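PDB 4ECO: uncharacterized protein from Bacteroides eggerthii DSM 20697, which is of unknown function but carries leucine-rich repeats, a scaffold that commonly serves protein binding. Local coordinates for residues N576-V581 with K595-I600. Residues are numbered along the deposited sequence; the frame is centred on the assembly and turned at random.
Sequences NDIRKV and KDNPNI
The amide of Asn-599 lies against the side chain of Arg-579, the two pointing the same way with guanidinium and amide planes 17° apart. Asn-599 ND2 sits above one guanidinium face toward its rim, 3.4 Å from Arg-579 NH1; as both are donors, this is packing and not a bond. Instead Asn-599 ND2 gives a nearly straight hydrogen bond, 2.9 Å to Asp-577 OD1, almost in its own amide plane and onto the syn lone pair, although carboxylate and amide are turned 52° apart. The other carboxylate oxygen, Asp-577 OD2, holds Arg-579 NH2 in a 2.8 Å salt bridge, so the acid ties arginine and asparagine together. Replacing Arg-579 with an alanine would probably leave Asp-577 OD2 without its charged mate and remove the guanidinium packed along Asn-599 CB and ND2. A water donates to Asp-577 OD1 and Ile-578 O and accepts from Asn-599 N, bridging the two segments. The segments follow parallel strands 570-572 and 591-593 respectively, and the contact stacks equivalent turns of consecutive coils near the C-terminal end of the leucine-rich repeat solenoid. Here Asn-576 and Asn-597 point inward as in the asparagine ladder of such repeats: Asn-576 ND2 reaches Ile-573 O and Ile-543 O of its own and the preceding coil, while Asn-597 OD1 accepts Ile-578 N at 3.0 Å, the donor tilted 29° from the carbonyl plane. With CG beside the backbone N, anti to the carbonyl carbon, the Asn-597 side chain runs alongside Ile-578. A weak bond also links Asn-576 N to the same OD1. Deeper in, Ile-600 lies beside Ile-578, CD1 to CG2 at 4.0 Å, and crosses Val-581, whose CG2 meets Ile-600 CG1 at 4.0 Å.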
ATOM      1  N   ASN A 576      36.683  -4.591  -6.386  1.00 47.74           N
ATOM      2  CA  ASN A 576      37.380  -5.522  -5.500  1.00 47.85           C
ATOM      3  C   ASN A 576      38.873  -5.395  -5.806  1.00 54.43           C
ATOM      4  O   ASN A 576      39.301  -4.349  -6.312  1.00 54.64           O
ATOM      5  CB  ASN A 576      36.854  -6.976  -5.670  1.00 40.99           C
ATOM      6  CG  ASN A 576      35.508  -7.244  -5.043  1.00 55.28           C
ATOM      7  OD1 ASN A 576      35.321  -7.146  -3.838  1.00 53.97           O
ATOM      8  ND2 ASN A 576      34.554  -7.671  -5.836  1.00 42.94           N
ATOM      9  N   ASP A 577      39.649  -6.457  -5.559  1.00 51.17           N
ATOM     10  CA  ASP A 577      41.060  -6.477  -5.877  1.00 52.98           C
ATOM     11  C   ASP A 577      41.410  -7.809  -6.552  1.00 58.23           C
ATOM     12  O   ASP A 577      42.434  -8.427  -6.241  1.00 59.22           O
ATOM     13  CB  ASP A 577      41.899  -6.230  -4.618  1.00 56.21           C
ATOM     14  CG  ASP A 577      43.347  -5.854  -4.868  1.00 64.84           C
ATOM     15  OD1 ASP A 577      43.709  -5.607  -6.054  1.00 64.55           O
ATOM     16  OD2 ASP A 577      44.110  -5.782  -3.881  1.00 71.25           O
ATOM     17  N   ILE A 578      40.569  -8.223  -7.519  1.00 53.42           N
ATOM     18  CA  ILE A 578      40.750  -9.466  -8.254  1.00 53.22           C
ATOM     19  C   ILE A 578      42.060  -9.369  -9.041  1.00 59.42           C
ATOM     20  O   ILE A 578      42.384  -8.314  -9.588  1.00 60.65           O
ATOM     21  CB  ILE A 578      39.524  -9.824  -9.156  1.00 54.80           C
ATOM     22  CG1 ILE A 578      38.202  -9.845  -8.349  1.00 53.43           C
ATOM     23  CG2 ILE A 578      39.727 -11.145  -9.941  1.00 55.49           C
ATOM     24  CD1 ILE A 578      38.134 -10.742  -7.060  1.00 54.18           C
ATOM     25  N   ARG A 579      42.832 -10.462  -9.015  1.00 54.79           N
ATOM     26  CA  ARG A 579      44.136 -10.572  -9.645  1.00 54.33           C
ATOM     27  C   ARG A 579      44.050 -11.425 -10.916  1.00 55.97           C
ATOM     28  O   ARG A 579      43.365 -11.031 -11.852  1.00 55.14           O
ATOM     29  CB  ARG A 579      45.162 -11.145  -8.650  1.00 53.64           C
ATOM     30  CG  ARG A 579      45.228 -10.445  -7.299  1.00 55.40           C
ATOM     31  CD  ARG A 579      45.639  -8.999  -7.400  1.00 69.58           C
ATOM     32  NE  ARG A 579      45.667  -8.360  -6.086  1.00 81.32           N
ATOM     33  CZ  ARG A 579      46.578  -7.471  -5.703  1.00 93.65           C
ATOM     34  NH1 ARG A 579      47.550  -7.103  -6.533  1.00 67.44           N
ATOM     35  NH2 ARG A 579      46.529  -6.947  -4.488  1.00 86.87           N
ATOM     36  N   LYS A 580      44.735 -12.567 -10.955  1.00 52.36           N
ATOM     37  CA  LYS A 580      44.804 -13.417 -12.141  1.00 53.39           C
ATOM     38  C   LYS A 580      43.550 -14.291 -12.268  1.00 57.05           C
ATOM     39  O   LYS A 580      43.163 -15.007 -11.331  1.00 56.30           O
ATOM     40  CB  LYS A 580      46.095 -14.284 -12.117  1.00 57.48           C
ATOM     41  CG  LYS A 580      46.308 -15.296 -13.258  1.00 71.46           C
ATOM     42  CD  LYS A 580      46.673 -14.691 -14.621  1.00 81.42           C
ATOM     43  CE  LYS A 580      47.291 -15.708 -15.567  1.00 89.16           C
ATOM     44  NZ  LYS A 580      46.367 -16.824 -15.935  1.00 95.28           N
ATOM     45  N   VAL A 581      42.943 -14.217 -13.474  1.00 52.45           N
ATOM     46  CA  VAL A 581      41.785 -14.980 -13.918  1.00 50.72           C
ATOM     47  C   VAL A 581      42.325 -15.968 -14.961  1.00 55.86           C
ATOM     48  O   VAL A 581      42.744 -15.552 -16.051  1.00 56.27           O
ATOM     49  CB  VAL A 581      40.641 -14.066 -14.439  1.00 52.78           C
ATOM     50  CG1 VAL A 581      39.435 -14.886 -14.875  1.00 51.66           C
ATOM     51  CG2 VAL A 581      40.228 -13.045 -13.385  1.00 51.88           C
ATOM     52  N   LYS A 595      34.592  -4.033 -13.402  1.00 43.39           N
ATOM     53  CA  LYS A 595      35.037  -2.641 -13.305  1.00 43.76           C
ATOM     54  C   LYS A 595      35.626  -2.359 -11.937  1.00 52.56           C
ATOM     55  O   LYS A 595      35.152  -2.897 -10.945  1.00 52.53           O
ATOM     56  CB  LYS A 595      33.894  -1.665 -13.625  1.00 42.31           C
ATOM     57  CG  LYS A 595      34.371  -0.272 -13.994  1.00 37.12           C
ATOM     58  CD  LYS A 595      33.235   0.597 -14.535  1.00 42.64           C
ATOM     59  CE  LYS A 595      33.632   2.037 -14.794  1.00 53.19           C
ATOM     60  NZ  LYS A 595      34.616   2.164 -15.904  1.00 70.26           N
ATOM     61  N   ASP A 596      36.706  -1.554 -11.909  1.00 52.30           N
ATOM     62  CA  ASP A 596      37.435  -1.152 -10.707  1.00 52.78           C
ATOM     63  C   ASP A 596      38.025  -2.395 -10.007  1.00 58.88           C
ATOM     64  O   ASP A 596      37.632  -2.770  -8.908  1.00 59.35           O
ATOM     65  CB  ASP A 596      36.551  -0.307  -9.762  1.00 53.28           C
ATOM     66  CG  ASP A 596      37.253   0.256  -8.539  1.00 59.99           C
ATOM     67  OD1 ASP A 596      38.495   0.402  -8.576  1.00 63.30           O
ATOM     68  OD2 ASP A 596      36.560   0.557  -7.548  1.00 60.42           O
ATOM     69  N   ASN A 597      38.961  -3.039 -10.697  1.00 55.98           N
ATOM     70  CA  ASN A 597      39.774  -4.179 -10.254  1.00 54.99           C
ATOM     71  C   ASN A 597      41.119  -3.911 -10.884  1.00 58.61           C
ATOM     72  O   ASN A 597      41.444  -4.480 -11.924  1.00 57.93           O
ATOM     73  CB  ASN A 597      39.135  -5.526 -10.656  1.00 53.13           C
ATOM     74  CG  ASN A 597      38.087  -6.042  -9.709  1.00 61.18           C
ATOM     75  OD1 ASN A 597      38.384  -6.465  -8.601  1.00 46.68           O
ATOM     76  ND2 ASN A 597      36.850  -6.129 -10.167  1.00 56.97           N
ATOM     77  N   PRO A 598      41.826  -2.876 -10.393  1.00 56.35           N
ATOM     78  CA  PRO A 598      43.053  -2.427 -11.076  1.00 57.54           C
ATOM     79  C   PRO A 598      44.161  -3.474 -11.245  1.00 59.96           C
ATOM     80  O   PRO A 598      45.037  -3.253 -12.077  1.00 61.53           O
ATOM     81  CB  PRO A 598      43.556  -1.295 -10.172  1.00 59.93           C
ATOM     82  CG  PRO A 598      42.880  -1.519  -8.854  1.00 62.97           C
ATOM     83  CD  PRO A 598      41.534  -2.008  -9.236  1.00 57.06           C
ATOM     84  N   ASN A 599      44.143  -4.583 -10.505  1.00 53.75           N
ATOM     85  CA  ASN A 599      45.232  -5.551 -10.650  1.00 54.44           C
ATOM     86  C   ASN A 599      44.766  -6.855 -11.306  1.00 57.59           C
ATOM     87  O   ASN A 599      45.474  -7.864 -11.214  1.00 56.97           O
ATOM     88  CB  ASN A 599      45.866  -5.833  -9.292  1.00 55.49           C
ATOM     89  CG  ASN A 599      46.399  -4.579  -8.645  1.00 79.37           C
ATOM     90  OD1 ASN A 599      47.230  -3.859  -9.212  1.00 68.55           O
ATOM     91  ND2 ASN A 599      45.870  -4.247  -7.479  1.00 72.15           N
ATOM     92  N   ILE A 600      43.611  -6.812 -12.019  1.00 53.17           N
ATOM     93  CA  ILE A 600      43.024  -7.965 -12.700  1.00 51.68           C
ATOM     94  C   ILE A 600      43.866  -8.319 -13.939  1.00 57.12           C
ATOM     95  O   ILE A 600      44.547  -7.461 -14.503  1.00 57.71           O
ATOM     96  CB  ILE A 600      41.511  -7.730 -13.058  1.00 52.31           C
ATOM     97  CG1 ILE A 600      40.749  -9.068 -13.223  1.00 51.15           C
ATOM     98  CG2 ILE A 600      41.327  -6.810 -14.271  1.00 52.07           C
ATOM     99  CD1 ILE A 600      39.224  -8.992 -13.256  1.00 51.14           C
TER
HETATM  100  O   HOH W   1      42.623  -5.753  -8.536  1.00 51.92           O